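Local coordinates for acyl-CoA thioesterase (Alicyclobacillus acidocaldarius subsp. acidocaldarius, PDB 3RQB) that is of unproven function but has the hotdog fold of the acyl-CoA thioesterases and probably hydrolyses acyl-CoA thioesters, at the interface of chains A and B. Residues are numbered along the deposited sequence; one frame, centred on the assembly and turned at random. Chains: chain A/B, Uncharacterized protein.

The interface of chains A and B. Residues chain A 240-243; chain B 115-116, 118.
The turn of chain A that joins strand 238-240 to strand 243-251 meets the loop of chain B that follows strand 103-113. A:His241 and A:Gly242 form the turn, both with positive phi, and B:Arg115 and B:Ser118 grip its backbone from opposite sides. B:Arg115 works from the carbonyl side. Its NE gives a nearly straight hydrogen bond to A:His241 O (2.7 Å, 162° at the hydrogen), the donor tilted somewhat from the carbonyl plane. NH2 of the same guanidinium bonds to A:Ser240 O at 2.6 Å, more bent and from above that carbonyl's plane; a second, weak bond from NH2 to A:His241 O is longer. Both oxygens lie almost in the guanidinium plane, so two successive carbonyls sit along one edge of the group and fix its rotation. The backbone of B:Arg115 already places CB near A:His241 O; with CG between backbone N and carbonyl carbon (chi1 43°) and a bend at chi3, CG, CD and the guanidinium are led round that oxygen to lie along the turn. CB of A:His241 packs against this group, 4.0 Å from CZ. CD1 of A:Tyr243 lies 3.9 Å from B:Arg115 NE; the two side chains cross obliquely, ring and guanidinium planes 75° apart, so they do not stack. On the amide side, A:Gly242 N donates to the hydroxyl B:Ser118 OG at 2.9 Å, and A:His241 N lies equally near OG and can donate to it as well. The imidazole points away from the arginine; its ND1 bonds within chain A to A:Ser240 OG at 2.6 Å, well out of the ring plane. A:Ser240 to A:Tyr243 form a tight beta-turn, close to type I', linking two strands of a hairpin. The patch lies near the two-fold axis, and its twin with the chains exchanged helps join the two double-hotdog subunits of the deposited dimer.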
loop_
_atom_site.group_PDB
_atom_site.type_symbol
_atom_site.label_atom_id
_atom_site.label_comp_id
_atom_site.label_asym_id
_atom_site.label_seq_id
_atom_site.Cartn_x
_atom_site.Cartn_y
_atom_site.Cartn_z
ATOM N N SER A 240 -13.633 -0.622 -11.309
ATOM C CA SER A 240 -14.237 -1.799 -11.904
ATOM C C SER A 240 -14.769 -2.768 -10.877
ATOM O O SER A 240 -14.136 -3.011 -9.858
ATOM C CB SER A 240 -13.235 -2.533 -12.790
ATOM O OG SER A 240 -13.712 -3.831 -13.103
ATOM N N HIS A 241 -15.928 -3.341 -11.179
ATOM C CA HIS A 241 -16.461 -4.462 -10.428
ATOM C C HIS A 241 -16.448 -4.264 -8.911
ATOM O O HIS A 241 -15.899 -5.091 -8.175
ATOM C CB HIS A 241 -15.744 -5.751 -10.840
ATOM C CG HIS A 241 -16.011 -6.148 -12.258
ATOM N ND1 HIS A 241 -15.902 -5.262 -13.313
ATOM C CD2 HIS A 241 -16.408 -7.324 -12.799
ATOM C CE1 HIS A 241 -16.211 -5.878 -14.437
ATOM N NE2 HIS A 241 -16.522 -7.133 -14.155
ATOM N N GLY A 242 -17.048 -3.161 -8.459
ATOM C CA GLY A 242 -17.245 -2.913 -7.039
ATOM C C GLY A 242 -16.183 -2.074 -6.343
ATOM O O GLY A 242 -16.390 -1.591 -5.223
ATOM N N TYR A 243 -15.039 -1.892 -6.994
ATOM C CA TYR A 243 -13.943 -1.170 -6.360
ATOM C C TYR A 243 -13.259 -0.124 -7.221
ATOM O O TYR A 243 -13.298 -0.161 -8.457
ATOM C CB TYR A 243 -12.879 -2.140 -5.834
ATOM C CG TYR A 243 -13.361 -3.022 -4.720
ATOM C CD1 TYR A 243 -14.126 -4.138 -4.998
ATOM C CD2 TYR A 243 -13.063 -2.734 -3.388
ATOM C CE1 TYR A 243 -14.589 -4.957 -3.992
ATOM C CE2 TYR A 243 -13.525 -3.550 -2.362
ATOM C CZ TYR A 243 -14.292 -4.668 -2.677
ATOM O OH TYR A 243 -14.779 -5.523 -1.705
ATOM N N ARG B 115 -17.044 -10.239 -5.633
ATOM C CA ARG B 115 -17.504 -9.030 -6.309
ATOM C C ARG B 115 -18.423 -9.263 -7.510
ATOM O O ARG B 115 -18.355 -10.291 -8.201
ATOM C CB ARG B 115 -16.333 -8.102 -6.670
ATOM C CG ARG B 115 -15.123 -8.807 -7.236
ATOM C CD ARG B 115 -13.850 -7.984 -7.050
ATOM N NE ARG B 115 -13.824 -6.757 -7.847
ATOM C CZ ARG B 115 -12.710 -6.226 -8.339
ATOM N NH1 ARG B 115 -11.547 -6.822 -8.116
ATOM N NH2 ARG B 115 -12.758 -5.113 -9.058
ATOM N N ARG B 116 -19.284 -8.273 -7.724
ATOM C CA ARG B 116 -20.289 -8.292 -8.774
ATOM C C ARG B 116 -20.069 -7.057 -9.665
ATOM O O ARG B 116 -19.413 -6.093 -9.257
ATOM C CB ARG B 116 -21.695 -8.334 -8.147
ATOM C CG ARG B 116 -21.939 -9.571 -7.244
ATOM C CD ARG B 116 -22.939 -9.321 -6.099
ATOM N NE ARG B 116 -22.276 -9.066 -4.818
ATOM C CZ ARG B 116 -22.905 -8.947 -3.650
ATOM N NH1 ARG B 116 -24.227 -9.066 -3.584
ATOM N NH2 ARG B 116 -22.208 -8.715 -2.543
ATOM N N SER B 118 -20.115 -3.670 -11.883
ATOM C CA SER B 118 -20.564 -2.328 -11.592
ATOM C C SER B 118 -20.346 -1.438 -12.801
ATOM O O SER B 118 -19.833 -1.888 -13.825
ATOM C CB SER B 118 -19.770 -1.787 -10.408
ATOM O OG SER B 118 -18.378 -1.842 -10.678
#